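Local structure of UTP-glucose-1-phosphate uridylyltransferase 2 (Trypanosoma brucei, 3GUE) at residues L243-R248 against T303-I308; E56-L61 against A364-R369; V79-G84 against F216-D221. The protein probably catalyses the reaction of UTP with alpha-D-glucose 1-phosphate to give UDP-glucose and diphosphate. All coordinates share one frame; numbering follows the deposited sequence.

The three contacts step across one mixed sheet of the GT-A fold, five successive strands of which are 77-83, 214-219, 300-309, 242-248 and 362-366. Interaction 3, with its centre about 8 Å from that of the chain, is a buried parallel pairing whose C-terminal ends hold UDP-glucose. Interaction 1 is equally buried but antiparallel; both have side-chain polar bonds across the strands, and I306 N to I217 O (2.7 Å) and N304 to N219 tie them together. Interaction 2 lies about 19 Å from the chain centre, partly exposed and mainly apolar, where a loop packs on one edge strand, 362-366. V246 of interaction 1 bonds through its backbone to V365 and V367 of interaction 2.

Interaction 1 of 3, residues L243-R248 against T303-I308; sequences LMEVCR and TNNIWI. With UPG (uridine-5'-diphosphate-glucose), chain C.
The densest part of this contact is where E245, T303 and N305 interlock through polar groups beside the backbone ladder. The strand axes run 159° apart, and L243 and W307 form a hydrogen-bonded antiparallel pair; W307 N to L243 O measures 2.9 Å. Two donors of one residue grip E245 O: T303 N in the carbonyl plane, and T303 OG1 at 2.9 Å from above it. OG1 occupies the crowded position between its own N and C, so it can also accept from N305 N, closing an ST turn. The E245 carboxylate reaches obliquely across N305, its plane 76° from the amide, and N305 ND2 meets E245 OE1 at 2.9 Å from above the carboxylate plane. These are neighbouring strands of the mixed GT-A sheet, and N304, turned from the ladder, reaches the sugar nucleotide: its CG lies 3.5 Å from UPG C2', while its ND2 is held by N219. On the M244 and I306 face the fit is simpler and apolar, with I306 CD1 3.6 Å from M244 CG. Looser still is the W307 end, where the L243 and W307 side chains meet only CB to CB at 4.2 Å. E245 OE2 and W307 NE1, 4.4 Å apart, are bridged by a water in the indole plane that donates to OE2 at 2.6 Å; R371 forms a salt bridge with the same OE2.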
loop_
_atom_site.group_PDB
_atom_site.type_symbol
_atom_site.label_atom_id
_atom_site.label_comp_id
_atom_site.label_asym_id
_atom_site.label_seq_id
_atom_site.Cartn_x
_atom_site.Cartn_y
_atom_site.Cartn_z
ATOM N N LEU A 243 -1.985 15.497 -5.974
ATOM C CA LEU A 243 -2.797 15.598 -4.798
ATOM C C LEU A 243 -2.744 14.275 -4.030
ATOM O O LEU A 243 -3.053 13.227 -4.579
ATOM C CB LEU A 243 -4.231 15.971 -5.159
ATOM C CG LEU A 243 -5.187 16.389 -4.025
ATOM C CD1 LEU A 243 -6.238 17.329 -4.559
ATOM C CD2 LEU A 243 -5.858 15.201 -3.281
ATOM N N MET A 244 -2.352 14.342 -2.761
ATOM C CA MET A 244 -2.382 13.188 -1.843
ATOM C C MET A 244 -3.570 13.235 -0.875
ATOM O O MET A 244 -3.745 14.226 -0.174
ATOM C CB MET A 244 -1.097 13.194 -1.001
ATOM C CG MET A 244 -1.095 12.139 0.104
ATOM S SD MET A 244 0.326 12.241 1.190
ATOM C CE MET A 244 1.657 11.770 0.077
ATOM N N GLU A 245 -4.376 12.169 -0.805
ATOM C CA GLU A 245 -5.408 12.085 0.220
ATOM C C GLU A 245 -4.754 11.563 1.502
ATOM O O GLU A 245 -3.983 10.615 1.432
ATOM C CB GLU A 245 -6.574 11.160 -0.207
ATOM C CG GLU A 245 -7.251 11.460 -1.546
ATOM C CD GLU A 245 -8.550 10.673 -1.687
ATOM O OE1 GLU A 245 -8.740 9.706 -0.902
ATOM O OE2 GLU A 245 -9.392 11.038 -2.544
ATOM N N VAL A 246 -4.991 12.234 2.630
ATOM C CA VAL A 246 -4.567 11.763 3.963
ATOM C C VAL A 246 -5.774 11.614 4.897
ATOM O O VAL A 246 -6.817 12.240 4.683
ATOM C CB VAL A 246 -3.535 12.712 4.636
ATOM C CG1 VAL A 246 -2.244 12.809 3.827
ATOM C CG2 VAL A 246 -4.139 14.118 4.890
ATOM N N CYS A 247 -5.618 10.799 5.949
ATOM C CA CYS A 247 -6.612 10.709 7.009
ATOM C C CYS A 247 -6.019 11.191 8.336
ATOM O O CYS A 247 -4.800 11.079 8.579
ATOM C CB CYS A 247 -7.110 9.256 7.150
ATOM S SG CYS A 247 -8.099 8.602 5.743
ATOM N N ARG A 248 -6.881 11.725 9.196
ATOM C CA ARG A 248 -6.569 11.848 10.609
ATOM C C ARG A 248 -6.147 10.448 11.084
ATOM O O ARG A 248 -6.931 9.483 11.060
ATOM C CB ARG A 248 -7.780 12.415 11.390
ATOM C CG ARG A 248 -7.721 12.288 12.923
ATOM C CD ARG A 248 -6.723 13.250 13.537
ATOM N NE ARG A 248 -6.705 13.201 15.005
ATOM C CZ ARG A 248 -5.920 13.956 15.774
ATOM N NH1 ARG A 248 -5.092 14.834 15.221
ATOM N NH2 ARG A 248 -5.960 13.837 17.106
ATOM N N THR A 303 -2.966 7.847 2.758
ATOM C CA THR A 303 -3.855 6.766 2.343
ATOM C C THR A 303 -3.269 6.048 1.120
ATOM O O THR A 303 -3.672 4.936 0.813
ATOM C CB THR A 303 -5.255 7.267 1.951
ATOM O OG1 THR A 303 -5.173 8.035 0.744
ATOM C CG2 THR A 303 -5.948 8.107 3.068
ATOM N N ASN A 304 -2.341 6.717 0.428
ATOM C CA ASN A 304 -1.784 6.292 -0.888
ATOM C C ASN A 304 -2.840 6.377 -2.033
ATOM O O ASN A 304 -2.614 5.890 -3.134
ATOM C CB ASN A 304 -1.032 4.928 -0.818
ATOM C CG ASN A 304 0.382 4.978 -1.508
ATOM O OD1 ASN A 304 0.982 6.055 -1.629
ATOM N ND2 ASN A 304 0.885 3.822 -1.970
ATOM N N ASN A 305 -3.999 6.975 -1.732
ATOM C CA ASN A 305 -4.936 7.448 -2.749
ATOM C C ASN A 305 -4.300 8.738 -3.297
ATOM O O ASN A 305 -4.394 9.808 -2.652
ATOM C CB ASN A 305 -6.317 7.810 -2.149
ATOM C CG ASN A 305 -7.038 6.621 -1.448
ATOM O OD1 ASN A 305 -6.734 5.445 -1.652
ATOM N ND2 ASN A 305 -8.015 6.960 -0.622
ATOM N N ILE A 306 -3.671 8.644 -4.465
ATOM C CA ILE A 306 -2.948 9.783 -5.068
ATOM C C ILE A 306 -3.432 10.093 -6.487
ATOM O O ILE A 306 -3.479 9.214 -7.334
ATOM C CB ILE A 306 -1.409 9.520 -5.164
ATOM C CG1 ILE A 306 -0.807 8.987 -3.852
ATOM C CG2 ILE A 306 -0.686 10.740 -5.676
ATOM C CD1 ILE A 306 -0.930 9.933 -2.705
ATOM N N TRP A 307 -3.727 11.368 -6.725
ATOM C CA TRP A 307 -4.048 11.905 -8.056
ATOM C C TRP A 307 -2.827 12.540 -8.693
ATOM O O TRP A 307 -2.183 13.433 -8.113
ATOM C CB TRP A 307 -5.105 12.984 -7.963
ATOM C CG TRP A 307 -6.526 12.504 -7.742
ATOM C CD1 TRP A 307 -7.151 12.302 -6.548
ATOM C CD2 TRP A 307 -7.497 12.213 -8.758
ATOM N NE1 TRP A 307 -8.438 11.891 -6.752
ATOM C CE2 TRP A 307 -8.680 11.817 -8.100
ATOM C CE3 TRP A 307 -7.468 12.219 -10.158
ATOM C CZ2 TRP A 307 -9.836 11.425 -8.791
ATOM C CZ3 TRP A 307 -8.633 11.838 -10.857
ATOM C CH2 TRP A 307 -9.802 11.456 -10.162
ATOM N N ILE A 308 -2.560 12.141 -9.924
ATOM C CA ILE A 308 -1.513 12.796 -10.675
ATOM C C ILE A 308 -2.046 13.385 -11.985
ATOM O O ILE A 308 -2.975 12.852 -12.605
ATOM C CB ILE A 308 -0.256 11.884 -10.876
ATOM C CG1 ILE A 308 -0.599 10.630 -11.675
ATOM C CG2 ILE A 308 0.443 11.527 -9.478
ATOM C CD1 ILE A 308 0.666 9.834 -12.143
HETATM N N1 UPG C . 3.238 -2.448 -4.456
HETATM C C2 UPG C . 3.570 -2.443 -5.826
HETATM N N3 UPG C . 4.913 -2.499 -6.152
HETATM C C4 UPG C . 5.916 -2.553 -5.214
HETATM C C5 UPG C . 5.596 -2.537 -3.851
HETATM C C6 UPG C . 4.263 -2.481 -3.458
HETATM O O2 UPG C . 2.745 -2.423 -6.752
HETATM O O4 UPG C . 7.083 -2.616 -5.625
HETATM C C1C UPG C . 1.798 -2.384 -4.045
HETATM C C2C UPG C . 1.249 -3.354 -2.995
HETATM O O2C UPG C . 0.923 -4.619 -3.587
HETATM C C3C UPG C . -0.015 -2.604 -2.582
HETATM C C4C UPG C . 0.446 -1.156 -2.591
HETATM O O4C UPG C . 1.616 -1.087 -3.451
HETATM O O3C UPG C . -1.002 -2.763 -3.600
HETATM C C5C UPG C . 0.879 -0.677 -1.167
HETATM O O5C UPG C . 2.038 -1.304 -0.685
HETATM P PA UPG C . 2.158 -1.756 0.859
HETATM O O1A UPG C . 0.882 -2.469 1.149
HETATM O O2A UPG C . 3.437 -2.419 1.137
HETATM O O3A UPG C . 2.092 -0.306 1.635
HETATM P PB UPG C . 3.339 0.660 2.033
HETATM O O1B UPG C . 4.141 0.894 0.820
HETATM O O2B UPG C . 4.008 0.189 3.286
HETATM O O3B UPG C . 2.504 1.954 2.484
HETATM C "C1'" UPG C . 1.713 2.679 1.472
HETATM C "C2'" UPG C . 2.218 4.112 1.389
HETATM C "C3'" UPG C . 2.102 4.722 2.780
HETATM C "C4'" UPG C . 0.626 4.707 3.210
HETATM C "C5'" UPG C . 0.073 3.259 3.178
HETATM C "C6'" UPG C . -1.429 3.264 3.287
HETATM O "O2'" UPG C . 3.591 4.159 0.958
HETATM O "O3'" UPG C . 2.659 6.026 2.762
HETATM O "O4'" UPG C . 0.479 5.251 4.512
HETATM O "O5'" UPG C . 0.346 2.584 1.919
HETATM O "O6'" UPG C . -1.879 1.953 3.635
HETATM O O HOH W 1 -10.376 10.935 -4.920
#

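Interaction 2 of 3, residues E56-L61 against A364-R369; sequences ESLPFL and AVVVPR
One face of the F60 ring rests on V366, whose CB stands 3.9 Å from the ring centroid and only 2° off the normal, a centred CH-pi contact. The two methyls of V366 straddle that centre: CG1 lies over the CE1 and CZ side, and CG2 is 4.0 Å from CE2. Both side chains point the same way, F60 with CG anti to its carbonyl carbon (chi1 -86°), so the ring lies alongside the valine. V366 CG2 also meets L58 CB at 3.8 Å, where the leucine crosses at about a right angle. Beneath these groups the backbones form a single bridge: V366 N donates to P59 O at 2.8 Å in the carbonyl plane, and L61 N to V366 O at 3.1 Å nearly along the C=O axis. F60 is the N-cap residue of helix 61-64, so the second bond uses an N-H of its first turn. L61, its CG anti to N (chi1 -160°), sends CD2 to P368 CD at 3.7 Å, with CD1 4.0 Å from V367 CG1. The loop thus packs on edge strand 362-366 of the GT-A sheet, with V246 pairing with V365 on the other side. Two backbone N-H...O bonds, a V365 CA-H...O contact to P59 O and mainly apolar touches make the contact; its side-chain cohesion probably comes largely from burying V366 and L61, F60 lying at the exposed border.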
loop_
_atom_site.group_PDB
_atom_site.type_symbol
_atom_site.label_atom_id
_atom_site.label_comp_id
_atom_site.label_asym_id
_atom_site.label_seq_id
_atom_site.Cartn_x
_atom_site.Cartn_y
_atom_site.Cartn_z
ATOM N N GLU A 56 0.847 20.467 11.305
ATOM C CA GLU A 56 -0.121 20.809 12.346
ATOM C C GLU A 56 -1.533 21.025 11.822
ATOM O O GLU A 56 -2.525 20.890 12.563
ATOM C CB GLU A 56 0.366 22.054 13.104
ATOM C CG GLU A 56 0.235 23.396 12.359
ATOM C CD GLU A 56 1.467 23.817 11.535
ATOM O OE1 GLU A 56 2.156 22.957 10.904
ATOM O OE2 GLU A 56 1.724 25.049 11.507
ATOM N N SER A 57 -1.635 21.368 10.543
ATOM C CA SER A 57 -2.926 21.632 9.953
ATOM C C SER A 57 -2.902 21.299 8.471
ATOM O O SER A 57 -1.817 21.308 7.859
ATOM C CB SER A 57 -3.361 23.081 10.215
ATOM O OG SER A 57 -2.607 24.000 9.461
ATOM N N LEU A 58 -4.085 20.940 7.943
ATOM C CA LEU A 58 -4.319 20.711 6.504
ATOM C C LEU A 58 -5.772 21.007 6.072
ATOM O O LEU A 58 -6.687 20.904 6.880
ATOM C CB LEU A 58 -3.983 19.264 6.111
ATOM C CG LEU A 58 -2.557 18.733 6.003
ATOM C CD1 LEU A 58 -2.602 17.209 5.774
ATOM C CD2 LEU A 58 -1.775 19.429 4.886
ATOM N N PRO A 59 -5.988 21.328 4.784
ATOM C CA PRO A 59 -7.343 21.546 4.286
ATOM C C PRO A 59 -8.127 20.252 4.310
ATOM O O PRO A 59 -7.568 19.192 4.064
ATOM C CB PRO A 59 -7.133 21.946 2.817
ATOM C CG PRO A 59 -5.711 22.349 2.718
ATOM C CD PRO A 59 -4.991 21.489 3.713
ATOM N N PHE A 60 -9.410 20.369 4.621
ATOM C CA PHE A 60 -10.323 19.253 4.672
ATOM C C PHE A 60 -11.130 19.256 3.401
ATOM O O PHE A 60 -11.398 20.315 2.837
ATOM C CB PHE A 60 -11.239 19.395 5.917
ATOM C CG PHE A 60 -10.633 18.827 7.175
ATOM C CD1 PHE A 60 -11.199 17.709 7.797
ATOM C CD2 PHE A 60 -9.478 19.384 7.720
ATOM C CE1 PHE A 60 -10.622 17.170 8.948
ATOM C CE2 PHE A 60 -8.890 18.853 8.861
ATOM C CZ PHE A 60 -9.468 17.741 9.483
ATOM N N LEU A 61 -11.534 18.067 2.964
ATOM C CA LEU A 61 -12.314 17.873 1.737
ATOM C C LEU A 61 -13.651 18.634 1.680
ATOM O O LEU A 61 -14.012 19.191 0.623
ATOM C CB LEU A 61 -12.553 16.384 1.552
ATOM C CG LEU A 61 -12.920 15.800 0.209
ATOM C CD1 LEU A 61 -11.735 15.761 -0.704
ATOM C CD2 LEU A 61 -13.410 14.397 0.514
ATOM N N ALA A 364 -1.728 18.129 -0.079
ATOM C CA ALA A 364 -2.349 17.042 0.644
ATOM C C ALA A 364 -3.664 17.563 1.252
ATOM O O ALA A 364 -3.723 18.697 1.750
ATOM C CB ALA A 364 -1.422 16.546 1.720
ATOM N N VAL A 365 -4.710 16.740 1.215
ATOM C CA VAL A 365 -6.032 17.101 1.772
ATOM C C VAL A 365 -6.540 16.020 2.712
ATOM O O VAL A 365 -6.417 14.823 2.403
ATOM C CB VAL A 365 -7.070 17.273 0.624
ATOM C CG1 VAL A 365 -8.456 17.794 1.152
ATOM C CG2 VAL A 365 -6.521 18.151 -0.467
ATOM N N VAL A 366 -7.145 16.405 3.839
ATOM C CA VAL A 366 -7.709 15.390 4.747
ATOM C C VAL A 366 -9.062 14.857 4.269
ATOM O O VAL A 366 -9.992 15.632 4.041
ATOM C CB VAL A 366 -7.813 15.859 6.234
ATOM C CG1 VAL A 366 -8.121 14.654 7.122
ATOM C CG2 VAL A 366 -6.532 16.524 6.687
ATOM N N VAL A 367 -9.163 13.537 4.100
ATOM C CA VAL A 367 -10.382 12.924 3.580
ATOM C C VAL A 367 -11.006 12.079 4.696
ATOM O O VAL A 367 -10.315 11.716 5.673
ATOM C CB VAL A 367 -10.159 12.122 2.232
ATOM C CG1 VAL A 367 -9.541 13.023 1.149
ATOM C CG2 VAL A 367 -9.327 10.806 2.435
ATOM N N PRO A 368 -12.330 11.831 4.612
ATOM C CA PRO A 368 -12.945 10.974 5.612
ATOM C C PRO A 368 -12.344 9.542 5.621
ATOM O O PRO A 368 -11.922 9.026 4.588
ATOM C CB PRO A 368 -14.418 10.935 5.193
ATOM C CG PRO A 368 -14.601 12.129 4.299
ATOM C CD PRO A 368 -13.301 12.315 3.612
ATOM N N ARG A 369 -12.298 8.933 6.801
ATOM C CA ARG A 369 -11.821 7.565 6.929
ATOM C C ARG A 369 -12.523 6.587 5.995
ATOM O O ARG A 369 -11.977 5.543 5.725
ATOM C CB ARG A 369 -11.948 7.072 8.383
ATOM C CG ARG A 369 -11.210 5.767 8.650
ATOM C CD ARG A 369 -9.907 6.014 9.384
ATOM N NE ARG A 369 -9.033 4.840 9.402
ATOM C CZ ARG A 369 -7.698 4.907 9.402
ATOM N NH1 ARG A 369 -7.096 6.087 9.338
ATOM N NH2 ARG A 369 -6.964 3.807 9.402
#

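Interaction 3 of 3, residues V79-G84 against F216-D221; sequences VLKLNG and FISNGD. With UPG (uridine-5'-diphosphate-glucose), chain C.
Parallel strands 77-83 and 214-219, central in the GT-A sheet, carry at their C-terminal ends the residues that hold UDP-glucose. The axes of residues 79-83 and 216-219 differ by 20° and come within 4.9 Å. L80 N donates to F216 O at 2.9 Å with an almost straight N-H...O angle of 177°, and L82 N reaches S218 O at 3.0 Å nearly along the C=O axis. Between them, S218 N to L80 O is weak. L80 O also accepts a shorter bond, 2.7 Å, from a water that bonds S218 OG too and so spans the ladder on the K81 and S218 face.

On that face the K81 chain, bent at chi2 and chi4, curls across the neighbouring strand. Its NZ donates to S218 OG at 2.7 Å and also to N222 O, so the buried ammonium has at least two oxygen partners. S218 OG, in the crowded position between N and C, is thus met by both lysine and water. On the other face L80, I217 and L82 form an apolar patch before N219 at the ligand end; the L82 side chain crosses I217 obliquely, CD2 touching CG2 at 3.5 Å. As in the Rossmann-like nucleotide-binding half of GT-A enzymes, the strand ends then open onto the ligand. G84 N makes a weak bond to the uracil O2. G220 N donates to ribose O3C, with L82 CB 3.6 Å from the ribose ring oxygen O4C. N219 ND2 donates to the glucose ring oxygen O5' at 2.9 Å; together with the N304 bond at OD1, this sets which end of the amide faces the sugar. D221 forms a salt bridge with K376, a lysine that itself binds UDP-glucose.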
loop_
_atom_site.group_PDB
_atom_site.type_symbol
_atom_site.label_atom_id
_atom_site.label_comp_id
_atom_site.label_asym_id
_atom_site.label_seq_id
_atom_site.Cartn_x
_atom_site.Cartn_y
_atom_site.Cartn_z
ATOM N N VAL A 79 -7.819 5.075 -14.090
ATOM C CA VAL A 79 -7.631 4.450 -12.775
ATOM C C VAL A 79 -6.501 3.449 -12.854
ATOM O O VAL A 79 -6.391 2.691 -13.817
ATOM C CB VAL A 79 -8.937 3.811 -12.222
ATOM C CG1 VAL A 79 -8.686 3.116 -10.854
ATOM C CG2 VAL A 79 -10.016 4.872 -12.071
ATOM N N LEU A 80 -5.638 3.499 -11.843
ATOM C CA LEU A 80 -4.604 2.487 -11.643
ATOM C C LEU A 80 -4.715 1.953 -10.226
ATOM O O LEU A 80 -4.779 2.727 -9.253
ATOM C CB LEU A 80 -3.201 3.075 -11.868
ATOM C CG LEU A 80 -1.912 2.238 -11.726
ATOM C CD1 LEU A 80 -1.903 1.006 -12.536
ATOM C CD2 LEU A 80 -0.707 3.089 -12.101
ATOM N N LYS A 81 -4.757 0.630 -10.113
ATOM C CA LYS A 81 -4.671 -0.027 -8.797
ATOM C C LYS A 81 -3.304 -0.696 -8.700
ATOM O O LYS A 81 -2.929 -1.462 -9.598
ATOM C CB LYS A 81 -5.811 -1.059 -8.669
ATOM C CG LYS A 81 -7.002 -0.622 -7.781
ATOM C CD LYS A 81 -6.616 -0.701 -6.292
ATOM C CE LYS A 81 -7.829 -0.835 -5.358
ATOM N NZ LYS A 81 -8.205 0.480 -4.723
ATOM N N LEU A 82 -2.540 -0.369 -7.655
ATOM C CA LEU A 82 -1.238 -0.991 -7.401
ATOM C C LEU A 82 -1.456 -2.486 -7.044
ATOM O O LEU A 82 -2.342 -2.828 -6.257
ATOM C CB LEU A 82 -0.495 -0.259 -6.274
ATOM C CG LEU A 82 -0.268 1.258 -6.439
ATOM C CD1 LEU A 82 0.434 1.895 -5.216
ATOM C CD2 LEU A 82 0.473 1.618 -7.761
ATOM N N ASN A 83 -0.625 -3.359 -7.599
ATOM C CA ASN A 83 -0.813 -4.813 -7.441
ATOM C C ASN A 83 0.512 -5.594 -7.530
ATOM O O ASN A 83 0.522 -6.777 -7.867
ATOM C CB ASN A 83 -1.818 -5.289 -8.510
ATOM C CG ASN A 83 -2.335 -6.699 -8.258
ATOM O OD1 ASN A 83 -2.744 -7.047 -7.142
ATOM N ND2 ASN A 83 -2.270 -7.524 -9.276
ATOM N N GLY A 84 1.622 -4.920 -7.204
ATOM C CA GLY A 84 2.973 -5.416 -7.504
ATOM C C GLY A 84 3.740 -5.933 -6.304
ATOM O O GLY A 84 4.767 -6.576 -6.466
ATOM N N PHE A 216 -5.925 8.494 -11.187
ATOM C CA PHE A 216 -6.160 8.133 -9.802
ATOM C C PHE A 216 -5.525 6.773 -9.462
ATOM O O PHE A 216 -5.857 5.730 -10.068
ATOM C CB PHE A 216 -7.667 8.185 -9.477
ATOM C CG PHE A 216 -7.989 7.774 -8.054
ATOM C CD1 PHE A 216 -7.583 8.563 -6.986
ATOM C CD2 PHE A 216 -8.702 6.608 -7.799
ATOM C CE1 PHE A 216 -7.839 8.197 -5.683
ATOM C CE2 PHE A 216 -8.989 6.215 -6.461
ATOM C CZ PHE A 216 -8.555 7.017 -5.417
ATOM N N ILE A 217 -4.617 6.805 -8.486
ATOM C CA ILE A 217 -3.863 5.632 -8.029
ATOM C C ILE A 217 -4.170 5.359 -6.564
ATOM O O ILE A 217 -4.223 6.283 -5.750
ATOM C CB ILE A 217 -2.326 5.847 -8.142
ATOM C CG1 ILE A 217 -1.952 6.662 -9.384
ATOM C CG2 ILE A 217 -1.547 4.487 -8.076
ATOM C CD1 ILE A 217 -0.502 7.137 -9.342
ATOM N N SER A 218 -4.365 4.084 -6.242
ATOM C CA SER A 218 -4.568 3.599 -4.874
ATOM C C SER A 218 -4.031 2.171 -4.679
ATOM O O SER A 218 -3.809 1.435 -5.651
ATOM C CB SER A 218 -6.066 3.633 -4.524
ATOM O OG SER A 218 -6.799 2.735 -5.348
ATOM N N ASN A 219 -3.825 1.811 -3.414
ATOM C CA ASN A 219 -3.360 0.522 -2.991
ATOM C C ASN A 219 -4.316 -0.591 -3.371
ATOM O O ASN A 219 -5.529 -0.453 -3.218
ATOM C CB ASN A 219 -3.144 0.535 -1.463
ATOM C CG ASN A 219 -1.882 1.285 -1.042
ATOM O OD1 ASN A 219 -1.026 1.627 -1.869
ATOM N ND2 ASN A 219 -1.749 1.511 0.264
ATOM N N GLY A 220 -3.791 -1.702 -3.885
ATOM C CA GLY A 220 -4.663 -2.876 -4.122
ATOM C C GLY A 220 -5.425 -3.424 -2.916
ATOM O O GLY A 220 -6.474 -4.050 -3.070
ATOM N N ASP A 221 -4.877 -3.215 -1.722
ATOM C CA ASP A 221 -5.488 -3.647 -0.440
ATOM C C ASP A 221 -6.560 -2.682 0.123
ATOM O O ASP A 221 -7.310 -3.041 1.031
ATOM C CB ASP A 221 -4.409 -3.884 0.622
ATOM C CG ASP A 221 -3.617 -2.611 0.957
ATOM O OD1 ASP A 221 -3.976 -1.917 1.926
ATOM O OD2 ASP A 221 -2.665 -2.288 0.234
HETATM N N1 UPG C . 3.238 -2.448 -4.456
HETATM C C2 UPG C . 3.570 -2.443 -5.826
HETATM N N3 UPG C . 4.913 -2.499 -6.152
HETATM C C4 UPG C . 5.916 -2.553 -5.214
HETATM C C5 UPG C . 5.596 -2.537 -3.851
HETATM C C6 UPG C . 4.263 -2.481 -3.458
HETATM O O2 UPG C . 2.745 -2.423 -6.752
HETATM O O4 UPG C . 7.083 -2.616 -5.625
HETATM C C1C UPG C . 1.798 -2.384 -4.045
HETATM C C2C UPG C . 1.249 -3.354 -2.995
HETATM O O2C UPG C . 0.923 -4.619 -3.587
HETATM C C3C UPG C . -0.015 -2.604 -2.582
HETATM C C4C UPG C . 0.446 -1.156 -2.591
HETATM O O4C UPG C . 1.616 -1.087 -3.451
HETATM O O3C UPG C . -1.002 -2.763 -3.600
HETATM C C5C UPG C . 0.879 -0.677 -1.167
HETATM O O5C UPG C . 2.038 -1.304 -0.685
HETATM P PA UPG C . 2.158 -1.756 0.859
HETATM O O1A UPG C . 0.882 -2.469 1.149
HETATM O O2A UPG C . 3.437 -2.419 1.137
HETATM O O3A UPG C . 2.092 -0.306 1.635
HETATM P PB UPG C . 3.339 0.660 2.033
HETATM O O1B UPG C . 4.141 0.894 0.820
HETATM O O2B UPG C . 4.008 0.189 3.286
HETATM O O3B UPG C . 2.504 1.954 2.484
HETATM C "C1'" UPG C . 1.713 2.679 1.472
HETATM C "C2'" UPG C . 2.218 4.112 1.389
HETATM C "C3'" UPG C . 2.102 4.722 2.780
HETATM C "C4'" UPG C . 0.626 4.707 3.210
HETATM C "C5'" UPG C . 0.073 3.259 3.178
HETATM C "C6'" UPG C . -1.429 3.264 3.287
HETATM O "O2'" UPG C . 3.591 4.159 0.958
HETATM O "O3'" UPG C . 2.659 6.026 2.762
HETATM O "O4'" UPG C . 0.479 5.251 4.512
HETATM O "O5'" UPG C . 0.346 2.584 1.919
HETATM O "O6'" UPG C . -1.879 1.953 3.635
HETATM O O HOH W 2 -7.065 3.231 -7.998
#